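Local coordinates for protein glutathione S-transferase (Lodderomyces elongisporus, PDB 4IVF) that probably acts as a glutathione transferase, a homolog within the GST superfamily, binding two glutathione molecules per subunit, at residues Gly123-Phe128 and Ser189-Asp194; His127-Ala132 and Tyr138-Tyr143. One frame throughout, in Å; residues are numbered along the deposited sequence.

Interaction 1. Residues Gly123-Phe128 and Ser189-Asp194. With GSH (glutathione), chain T.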
ATOM      1  N   GLY F 123       8.288  -8.383   5.887  1.00 15.61           N
ATOM      2  CA  GLY F 123       9.610  -7.957   5.470  1.00 14.92           C
ATOM      3  C   GLY F 123      10.462  -7.591   6.662  1.00 12.11           C
ATOM      4  O   GLY F 123      11.664  -7.822   6.650  1.00 12.18           O
ATOM      5  N   GLN F 124       9.842  -7.041   7.709  1.00 17.19           N
ATOM      6  CA  GLN F 124      10.592  -6.694   8.916  1.00 15.91           C
ATOM      7  C   GLN F 124      11.031  -7.951   9.633  1.00 13.52           C
ATOM      8  O   GLN F 124      12.163  -8.043  10.108  1.00 16.39           O
ATOM      9  CB  GLN F 124       9.785  -5.824   9.872  1.00  9.23           C
ATOM     10  CG  GLN F 124       9.378  -4.489   9.307  1.00 13.46           C
ATOM     11  CD  GLN F 124      10.447  -3.891   8.415  1.00 19.73           C
ATOM     12  OE1 GLN F 124      11.542  -3.551   8.877  1.00 20.28           O
ATOM     13  NE2 GLN F 124      10.137  -3.769   7.120  1.00 12.92           N
ATOM     14  N   ALA F 125      10.124  -8.917   9.702  1.00 10.56           N
ATOM     15  CA  ALA F 125      10.430 -10.206  10.298  1.00 10.61           C
ATOM     16  C   ALA F 125      11.603 -10.855   9.570  1.00  9.96           C
ATOM     17  O   ALA F 125      12.519 -11.385  10.192  1.00 10.46           O
ATOM     18  CB  ALA F 125       9.196 -11.119  10.271  1.00  9.48           C
ATOM     19  N   ASN F 126      11.556 -10.810   8.244  1.00 16.19           N
ATOM     20  CA  ASN F 126      12.616 -11.362   7.426  1.00 15.25           C
ATOM     21  C   ASN F 126      13.922 -10.642   7.733  1.00 18.24           C
ATOM     22  O   ASN F 126      14.977 -11.271   7.844  1.00 14.08           O
ATOM     23  CB  ASN F 126      12.276 -11.226   5.944  1.00 12.85           C
ATOM     24  CG  ASN F 126      11.400 -12.356   5.438  1.00 17.99           C
ATOM     25  OD1 ASN F 126      11.018 -13.248   6.196  1.00 22.56           O
ATOM     26  ND2 ASN F 126      11.064 -12.315   4.148  1.00 17.37           N
ATOM     27  N   HIS F 127      13.845  -9.326   7.896  1.00 10.48           N
ATOM     28  CA  HIS F 127      15.046  -8.580   8.244  1.00 19.39           C
ATOM     29  C   HIS F 127      15.636  -9.025   9.582  1.00 15.33           C
ATOM     30  O   HIS F 127      16.829  -9.250   9.683  1.00 14.25           O
ATOM     31  CB  HIS F 127      14.819  -7.069   8.267  1.00 10.85           C
ATOM     32  CG  HIS F 127      15.964  -6.321   8.874  1.00 24.73           C
ATOM     33  ND1 HIS F 127      17.128  -6.062   8.183  1.00 12.13           N
ATOM     34  CD2 HIS F 127      16.149  -5.832  10.124  1.00 19.64           C
ATOM     35  CE1 HIS F 127      17.972  -5.424   8.974  1.00 15.11           C
ATOM     36  NE2 HIS F 127      17.400  -5.263  10.153  1.00 19.83           N
ATOM     37  N   PHE F 128      14.798  -9.165  10.605  1.00 15.43           N
ATOM     38  CA  PHE F 128      15.303  -9.472  11.943  1.00 19.92           C
ATOM     39  C   PHE F 128      15.842 -10.886  12.080  1.00 21.04           C
ATOM     40  O   PHE F 128      16.657 -11.174  12.955  1.00 19.54           O
ATOM     41  CB  PHE F 128      14.270  -9.143  13.023  1.00 11.27           C
ATOM     42  CG  PHE F 128      14.217  -7.680  13.356  1.00 21.32           C
ATOM     43  CD1 PHE F 128      15.124  -7.126  14.251  1.00 11.87           C
ATOM     44  CD2 PHE F 128      13.297  -6.844  12.742  1.00 20.12           C
ATOM     45  CE1 PHE F 128      15.100  -5.777  14.548  1.00 12.03           C
ATOM     46  CE2 PHE F 128      13.269  -5.484  13.031  1.00 10.94           C
ATOM     47  CZ  PHE F 128      14.175  -4.953  13.942  1.00 11.60           C
ATOM     48  N   SER F 189       7.541 -20.183   4.308  1.00 13.31           N
ATOM     49  CA  SER F 189       8.308 -21.384   4.595  1.00 14.41           C
ATOM     50  C   SER F 189       9.695 -21.064   5.153  1.00 22.36           C
ATOM     51  O   SER F 189      10.209 -21.817   5.974  1.00 23.46           O
ATOM     52  CB  SER F 189       8.430 -22.257   3.348  1.00 27.27           C
ATOM     53  OG  SER F 189       9.137 -21.575   2.323  1.00 31.27           O
ATOM     54  N   ARG F 190      10.294 -19.953   4.722  1.00 17.47           N
ATOM     55  CA  ARG F 190      11.615 -19.563   5.224  1.00 18.82           C
ATOM     56  C   ARG F 190      11.604 -19.282   6.727  1.00 20.19           C
ATOM     57  O   ARG F 190      12.610 -19.516   7.428  1.00 14.16           O
ATOM     58  CB  ARG F 190      12.169 -18.352   4.464  1.00 21.49           C
ATOM     59  CG  ARG F 190      12.458 -18.627   2.999  1.00 20.64           C
ATOM     60  CD  ARG F 190      13.305 -17.527   2.368  1.00 18.54           C
ATOM     61  NE  ARG F 190      13.580 -17.807   0.960  1.00 20.25           N
ATOM     62  CZ  ARG F 190      14.385 -17.077   0.193  1.00 22.68           C
ATOM     63  NH1 ARG F 190      14.993 -16.013   0.701  1.00 20.88           N
ATOM     64  NH2 ARG F 190      14.597 -17.416  -1.076  1.00 21.21           N
ATOM     65  N   LEU F 191      10.472 -18.784   7.218  1.00 12.93           N
ATOM     66  CA  LEU F 191      10.302 -18.530   8.647  1.00 12.79           C
ATOM     67  C   LEU F 191       9.752 -19.758   9.390  1.00 13.60           C
ATOM     68  O   LEU F 191       9.414 -19.678  10.568  1.00 22.14           O
ATOM     69  CB  LEU F 191       9.367 -17.345   8.875  1.00 14.66           C
ATOM     70  CG  LEU F 191       9.745 -15.991   8.265  1.00 20.14           C
ATOM     71  CD1 LEU F 191       8.547 -15.047   8.343  1.00 19.44           C
ATOM     72  CD2 LEU F 191      10.987 -15.375   8.938  1.00 11.22           C
ATOM     73  N   GLU F 192       9.669 -20.888   8.700  1.00 17.60           N
ATOM     74  CA  GLU F 192       9.061 -22.095   9.266  1.00 24.16           C
ATOM     75  C   GLU F 192       7.621 -21.872   9.734  1.00 22.16           C
ATOM     76  O   GLU F 192       7.142 -22.521  10.658  1.00 19.48           O
ATOM     77  CB  GLU F 192       9.930 -22.696  10.375  1.00 19.50           C
ATOM     78  CG  GLU F 192      11.272 -23.098   9.854  1.00 20.20           C
ATOM     79  CD  GLU F 192      12.146 -23.807  10.858  1.00 24.09           C
ATOM     80  OE1 GLU F 192      11.952 -23.672  12.084  1.00 23.39           O
ATOM     81  OE2 GLU F 192      13.056 -24.506  10.396  1.00 28.19           O
ATOM     82  N   ILE F 193       6.937 -20.942   9.081  1.00 22.98           N
ATOM     83  CA  ILE F 193       5.516 -20.757   9.313  1.00 23.08           C
ATOM     84  C   ILE F 193       4.730 -21.569   8.283  1.00 23.74           C
ATOM     85  O   ILE F 193       4.763 -21.290   7.084  1.00 15.22           O
ATOM     86  CB  ILE F 193       5.127 -19.277   9.247  1.00 19.15           C
ATOM     87  CG1 ILE F 193       5.748 -18.526  10.421  1.00 16.30           C
ATOM     88  CG2 ILE F 193       3.619 -19.118   9.285  1.00 19.62           C
ATOM     89  CD1 ILE F 193       5.641 -17.002  10.284  1.00 17.33           C
ATOM     90  N   ASP F 194       4.047 -22.602   8.758  1.00 18.23           N
ATOM     91  CA  ASP F 194       3.264 -23.446   7.883  1.00 19.55           C
ATOM     92  C   ASP F 194       1.948 -22.723   7.620  1.00 20.19           C
ATOM     93  O   ASP F 194       1.192 -22.456   8.553  1.00 15.37           O
ATOM     94  CB  ASP F 194       3.009 -24.792   8.570  1.00 21.25           C
ATOM     95  CG  ASP F 194       2.326 -25.800   7.658  1.00 21.02           C
ATOM     96  OD1 ASP F 194       1.958 -25.462   6.506  1.00 26.48           O
ATOM     97  OD2 ASP F 194       2.148 -26.942   8.109  1.00 22.99           O
TER
HETATM   98  N1  GSH T 301      15.974  -2.083   2.602  1.00 37.65           N
HETATM   99  CA1 GSH T 301      15.700  -3.383   3.166  1.00 45.55           C
HETATM  100  C1  GSH T 301      16.078  -3.402   4.585  1.00 52.02           C
HETATM  101  O11 GSH T 301      16.460  -2.347   5.142  1.00 51.66           O
HETATM  102  O12 GSH T 301      16.005  -4.459   5.248  1.00 51.17           O
HETATM  103  CB1 GSH T 301      16.375  -4.500   2.364  1.00 32.55           C
HETATM  104  CG1 GSH T 301      15.555  -5.738   2.393  1.00 24.80           C
HETATM  105  CD1 GSH T 301      14.277  -5.627   1.561  1.00 22.50           C
HETATM  106  OE1 GSH T 301      14.176  -4.811   0.631  1.00 24.17           O
HETATM  107  N2  GSH T 301      13.095  -6.520   1.850  1.00 22.62           N
HETATM  108  CA2 GSH T 301      11.883  -6.399   1.056  1.00 22.61           C
HETATM  109  C2  GSH T 301      10.782  -5.822   1.901  1.00 22.55           C
HETATM  110  O2  GSH T 301      10.756  -6.048   3.103  1.00 23.25           O
HETATM  111  CB2 GSH T 301      11.450  -7.719   0.601  1.00 28.19           C
HETATM  112  SG2 GSH T 301      12.746  -8.537  -0.260  1.00 38.23           S
HETATM  113  N3  GSH T 301       9.734  -5.008   1.309  1.00 21.61           N
HETATM  114  CA3 GSH T 301       8.692  -4.482   2.167  1.00 27.23           C
HETATM  115  C3  GSH T 301       7.411  -4.403   1.438  1.00 30.36           C
HETATM  116  O31 GSH T 301       7.148  -5.191   0.495  1.00 22.41           O
HETATM  117  O32 GSH T 301       6.580  -3.514   1.773  1.00 34.89           O
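Leu191, in the loop between helices 176-185 and 199-209, meets Asn126 and Ala125 on helix 102-131, which also carries Gly123 and His127 of the glutathione pocket. Its side chain leaves the backbone toward that helix; with CG beside the backbone N (chi1 -58°) and chi2 at 167°, both methyls lie by the Asn126 amide. CD2 reaches OD1 of Asn126 at 3.5 Å, and CD1 of the same leucine lies 4.4 Å from CB of Ala125. The CB of Asn126 does not point at the loop, but chi1 of -84° brings the amide end nearer to it. There the two side chains cross at about a right angle, and OD1 rests against CG, CD1 and CD2 of the leucine. Leu191 also packs on Val129 and Phe130 of the same helix and on Ile144 of helix 137-159.

A different side of the helix meets the ligand. CA of Gly123 lies 3.2 Å from glutathione O2, too close for a side chain to fit between. His127 brings ND1 to 3.5 Å from carboxylate oxygen O12, which lies oblique to the ring.

With 118 Å² buried and no polar bond joining the segments, the loop is held here by van der Waals packing, whereas Gln124 OE1 and His127 NE2 form hydrogen bonds to the second subunit.

Interaction 2. Residues His127-Ala132 and Tyr138-Tyr143. With GSH (glutathione), chain I.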
ATOM      1  N   HIS F 127      13.845  -9.326   7.896  1.00 10.48           N
ATOM      2  CA  HIS F 127      15.046  -8.580   8.244  1.00 19.39           C
ATOM      3  C   HIS F 127      15.636  -9.025   9.582  1.00 15.33           C
ATOM      4  O   HIS F 127      16.829  -9.250   9.683  1.00 14.25           O
ATOM      5  CB  HIS F 127      14.819  -7.069   8.267  1.00 10.85           C
ATOM      6  CG  HIS F 127      15.964  -6.321   8.874  1.00 24.73           C
ATOM      7  ND1 HIS F 127      17.128  -6.062   8.183  1.00 12.13           N
ATOM      8  CD2 HIS F 127      16.149  -5.832  10.124  1.00 19.64           C
ATOM      9  CE1 HIS F 127      17.972  -5.424   8.974  1.00 15.11           C
ATOM     10  NE2 HIS F 127      17.400  -5.263  10.153  1.00 19.83           N
ATOM     11  N   PHE F 128      14.798  -9.165  10.605  1.00 15.43           N
ATOM     12  CA  PHE F 128      15.303  -9.472  11.943  1.00 19.92           C
ATOM     13  C   PHE F 128      15.842 -10.886  12.080  1.00 21.04           C
ATOM     14  O   PHE F 128      16.657 -11.174  12.955  1.00 19.54           O
ATOM     15  CB  PHE F 128      14.270  -9.143  13.023  1.00 11.27           C
ATOM     16  CG  PHE F 128      14.217  -7.680  13.356  1.00 21.32           C
ATOM     17  CD1 PHE F 128      15.124  -7.126  14.251  1.00 11.87           C
ATOM     18  CD2 PHE F 128      13.297  -6.844  12.742  1.00 20.12           C
ATOM     19  CE1 PHE F 128      15.100  -5.777  14.548  1.00 12.03           C
ATOM     20  CE2 PHE F 128      13.269  -5.484  13.031  1.00 10.94           C
ATOM     21  CZ  PHE F 128      14.175  -4.953  13.942  1.00 11.60           C
ATOM     22  N   VAL F 129      15.416 -11.751  11.177  1.00 19.75           N
ATOM     23  CA  VAL F 129      15.812 -13.141  11.220  1.00 17.25           C
ATOM     24  C   VAL F 129      17.032 -13.407  10.341  1.00 18.14           C
ATOM     25  O   VAL F 129      17.941 -14.120  10.752  1.00 18.91           O
ATOM     26  CB  VAL F 129      14.634 -14.064  10.795  1.00 18.18           C
ATOM     27  CG1 VAL F 129      15.142 -15.449  10.439  1.00 20.88           C
ATOM     28  CG2 VAL F 129      13.584 -14.137  11.903  1.00 11.98           C
ATOM     29  N   PHE F 130      17.046 -12.838   9.138  1.00 12.81           N
ATOM     30  CA  PHE F 130      18.062 -13.175   8.135  1.00 15.36           C
ATOM     31  C   PHE F 130      19.127 -12.116   7.886  1.00 19.98           C
ATOM     32  O   PHE F 130      20.224 -12.461   7.489  1.00 19.69           O
ATOM     33  CB  PHE F 130      17.424 -13.495   6.789  1.00 13.32           C
ATOM     34  CG  PHE F 130      16.429 -14.598   6.847  1.00 23.40           C
ATOM     35  CD1 PHE F 130      16.840 -15.903   7.039  1.00 20.72           C
ATOM     36  CD2 PHE F 130      15.074 -14.331   6.710  1.00 20.33           C
ATOM     37  CE1 PHE F 130      15.928 -16.930   7.100  1.00 24.24           C
ATOM     38  CE2 PHE F 130      14.149 -15.359   6.771  1.00 28.09           C
ATOM     39  CZ  PHE F 130      14.579 -16.663   6.967  1.00 25.11           C
ATOM     40  N   ALA F 131      18.802 -10.843   8.102  1.00 22.08           N
ATOM     41  CA  ALA F 131      19.650  -9.742   7.634  1.00 18.52           C
ATOM     42  C   ALA F 131      20.301  -8.901   8.731  1.00 18.83           C
ATOM     43  O   ALA F 131      21.373  -8.346   8.522  1.00 23.69           O
ATOM     44  CB  ALA F 131      18.862  -8.837   6.692  1.00 15.49           C
ATOM     45  N   ALA F 132      19.651  -8.771   9.883  1.00 17.74           N
ATOM     46  CA  ALA F 132      20.223  -7.971  10.963  1.00 17.40           C
ATOM     47  C   ALA F 132      21.594  -8.497  11.403  1.00 20.34           C
ATOM     48  O   ALA F 132      21.819  -9.710  11.452  1.00 16.48           O
ATOM     49  CB  ALA F 132      19.269  -7.887  12.147  1.00 13.54           C
ATOM     50  N   TYR F 138      13.434  -8.820  20.539  1.00 21.26           N
ATOM     51  CA  TYR F 138      12.235  -7.993  20.564  1.00 22.94           C
ATOM     52  C   TYR F 138      11.697  -7.832  19.154  1.00 18.54           C
ATOM     53  O   TYR F 138      10.485  -7.890  18.930  1.00 13.90           O
ATOM     54  CB  TYR F 138      12.521  -6.619  21.173  1.00 22.66           C
ATOM     55  CG  TYR F 138      11.281  -5.762  21.325  1.00 24.69           C
ATOM     56  CD1 TYR F 138      10.801  -5.005  20.261  1.00 29.91           C
ATOM     57  CD2 TYR F 138      10.588  -5.713  22.527  1.00 24.49           C
ATOM     58  CE1 TYR F 138       9.667  -4.228  20.384  1.00 28.94           C
ATOM     59  CE2 TYR F 138       9.454  -4.935  22.660  1.00 28.57           C
ATOM     60  CZ  TYR F 138       8.999  -4.193  21.584  1.00 26.75           C
ATOM     61  OH  TYR F 138       7.873  -3.409  21.700  1.00 22.44           O
ATOM     62  N   GLY F 139      12.612  -7.641  18.208  1.00 15.89           N
ATOM     63  CA  GLY F 139      12.243  -7.448  16.819  1.00 16.34           C
ATOM     64  C   GLY F 139      11.718  -8.723  16.190  1.00 14.09           C
ATOM     65  O   GLY F 139      10.681  -8.719  15.536  1.00 16.03           O
ATOM     66  N   ILE F 140      12.464  -9.806  16.362  1.00 13.69           N
ATOM     67  CA  ILE F 140      12.066 -11.103  15.845  1.00 17.35           C
ATOM     68  C   ILE F 140      10.656 -11.460  16.320  1.00 20.70           C
ATOM     69  O   ILE F 140       9.804 -11.823  15.518  1.00 20.49           O
ATOM     70  CB  ILE F 140      13.035 -12.206  16.294  1.00 20.78           C
ATOM     71  CG1 ILE F 140      14.408 -12.024  15.637  1.00 15.42           C
ATOM     72  CG2 ILE F 140      12.461 -13.579  15.995  1.00 12.66           C
ATOM     73  CD1 ILE F 140      15.490 -12.918  16.272  1.00 13.55           C
ATOM     74  N   ASN F 141      10.415 -11.334  17.617  1.00 12.27           N
ATOM     75  CA  ASN F 141       9.120 -11.690  18.180  1.00 13.51           C
ATOM     76  C   ASN F 141       8.015 -10.766  17.697  1.00 11.90           C
ATOM     77  O   ASN F 141       6.933 -11.233  17.341  1.00 16.44           O
ATOM     78  CB  ASN F 141       9.153 -11.683  19.717  1.00 13.39           C
ATOM     79  CG  ASN F 141      10.070 -12.745  20.290  1.00 21.20           C
ATOM     80  OD1 ASN F 141      10.335 -13.765  19.656  1.00 23.10           O
ATOM     81  ND2 ASN F 141      10.554 -12.509  21.507  1.00 22.71           N
ATOM     82  N   ARG F 142       8.286  -9.462  17.674  1.00 13.33           N
ATOM     83  CA  ARG F 142       7.268  -8.484  17.273  1.00 17.90           C
ATOM     84  C   ARG F 142       6.717  -8.756  15.874  1.00 20.56           C
ATOM     85  O   ARG F 142       5.504  -8.789  15.677  1.00 17.82           O
ATOM     86  CB  ARG F 142       7.793  -7.050  17.365  1.00 11.36           C
ATOM     87  CG  ARG F 142       6.831  -5.994  16.827  1.00 11.08           C
ATOM     88  CD  ARG F 142       7.263  -4.580  17.231  1.00 13.94           C
ATOM     89  NE  ARG F 142       6.575  -3.556  16.458  1.00 18.55           N
ATOM     90  CZ  ARG F 142       5.354  -3.098  16.730  1.00 17.52           C
ATOM     91  NH1 ARG F 142       4.671  -3.569  17.766  1.00 15.17           N
ATOM     92  NH2 ARG F 142       4.814  -2.174  15.959  1.00 17.63           N
ATOM     93  N   TYR F 143       7.612  -8.997  14.921  1.00 20.10           N
ATOM     94  CA  TYR F 143       7.214  -9.134  13.522  1.00 23.30           C
ATOM     95  C   TYR F 143       6.732 -10.527  13.103  1.00 17.36           C
ATOM     96  O   TYR F 143       5.863 -10.657  12.245  1.00 18.71           O
ATOM     97  CB  TYR F 143       8.299  -8.559  12.597  1.00  9.49           C
ATOM     98  CG  TYR F 143       8.476  -7.096  12.904  1.00  9.58           C
ATOM     99  CD1 TYR F 143       7.453  -6.200  12.641  1.00 12.99           C
ATOM    100  CD2 TYR F 143       9.631  -6.613  13.514  1.00  9.99           C
ATOM    101  CE1 TYR F 143       7.573  -4.863  12.944  1.00  9.65           C
ATOM    102  CE2 TYR F 143       9.752  -5.271  13.826  1.00 10.23           C
ATOM    103  CZ  TYR F 143       8.713  -4.402  13.537  1.00 10.08           C
ATOM    104  OH  TYR F 143       8.796  -3.064  13.836  1.00 14.17           O
TER
HETATM  105  N1  GSH I 301      -0.787  -2.333  16.906  1.00 35.28           N
HETATM  106  CA1 GSH I 301       0.069  -1.184  16.791  1.00 35.73           C
HETATM  107  C1  GSH I 301       1.413  -1.541  17.245  1.00 40.00           C
HETATM  108  O11 GSH I 301       2.394  -0.793  17.029  1.00 30.25           O
HETATM  109  O12 GSH I 301       1.581  -2.614  17.855  1.00 47.84           O
HETATM  110  CB1 GSH I 301      -0.501  -0.033  17.610  1.00 27.02           C
HETATM  111  CG1 GSH I 301       0.064   1.259  17.160  1.00 24.85           C
HETATM  112  CD1 GSH I 301      -0.515   1.649  15.814  1.00 21.49           C
HETATM  113  OE1 GSH I 301      -1.590   1.178  15.425  1.00 20.88           O
HETATM  114  N2  GSH I 301       0.240   2.620  14.954  1.00 18.93           N
HETATM  115  CA2 GSH I 301      -0.258   3.040  13.656  1.00 17.60           C
HETATM  116  C2  GSH I 301       0.664   2.542  12.576  1.00 19.67           C
HETATM  117  O2  GSH I 301       1.837   2.276  12.829  1.00 19.08           O
HETATM  118  CB2 GSH I 301      -0.258   4.498  13.612  1.00 17.44           C
HETATM  119  SG2 GSH I 301      -1.299   5.120  14.891  1.00 37.96           S
HETATM  120  N3  GSH I 301       0.191   2.362  11.223  1.00 21.68           N
HETATM  121  CA3 GSH I 301       1.143   1.866  10.245  1.00 30.16           C
HETATM  122  C3  GSH I 301       0.663   2.127   8.874  1.00 32.72           C
HETATM  123  O31 GSH I 301       0.122   3.223   8.594  1.00 31.81           O
HETATM  124  O32 GSH I 301       0.814   1.235   7.994  1.00 32.36           O
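The Phe128 ring lies between Gly139 and its own neighbour His127. CA of Gly139 sits over the centre of one face, 3.9 Å from the ring centroid and 11° off the normal, a CH-pi contact; CD2 of His127 lies over the centre of the opposite face. Beside this sandwich, the Tyr143 ring is nearly parallel to that of Phe128 (planes at 17°) but slid so far that the two barely overlap, with centroids 5.6 Å apart. They touch through CE2 of Phe128 and CE2 of Tyr143, at 3.6 Å. One face of the tyrosine ring carries CG of Arg142.

Ile140 closes the flank: its CG1, anti to the carbonyl carbon (chi1 -68°), packs on the Phe128 carbonyl O at 3.6 Å and on Phe128 CB, while its CG2 meets CG2 of Val129 more loosely. Because Gly139 has no CB, helix 137-159 can press its backbone directly on the aromatic face.

From its CG over the tyrosine ring, the Arg142 chain runs extended to NE and grips a glutathione carboxylate by two nearly straight bonds, NH1 to O12 at 3.2 Å and NH2 to O11 at 3.0 Å, with O11 at the guanidinium edge. That ligand also bonds to Asn17 and Arg57 of the second subunit, whose Gln124 accepts from Tyr143 OH and Arg142 NH2. The two consecutive helices thus meet through mainly apolar packing, while Arg142 completes a glutathione site with the second subunit.

Both contacts start from the C-terminal end of helix 102-131 but join different partners to it. They share His127 and Phe128, though in interaction 1 neither touches the loop, whereas Phe128 carries interaction 2. Interaction 1 brings in a loop and is partly buried and small; interaction 2 is the buried packing of two consecutive helices, with 220 Å² and aromatic rings at its centre. They meet directly: the Tyr143 side chain packs on Gln124 and Ala125, and Leu191 CD2 lies 3.8 Å from Phe130 CE2. Neither has a hydrogen bond between its segments; interaction 1 sets an amide oxygen against a leucine, while interaction 2 is mainly aromatic and aliphatic.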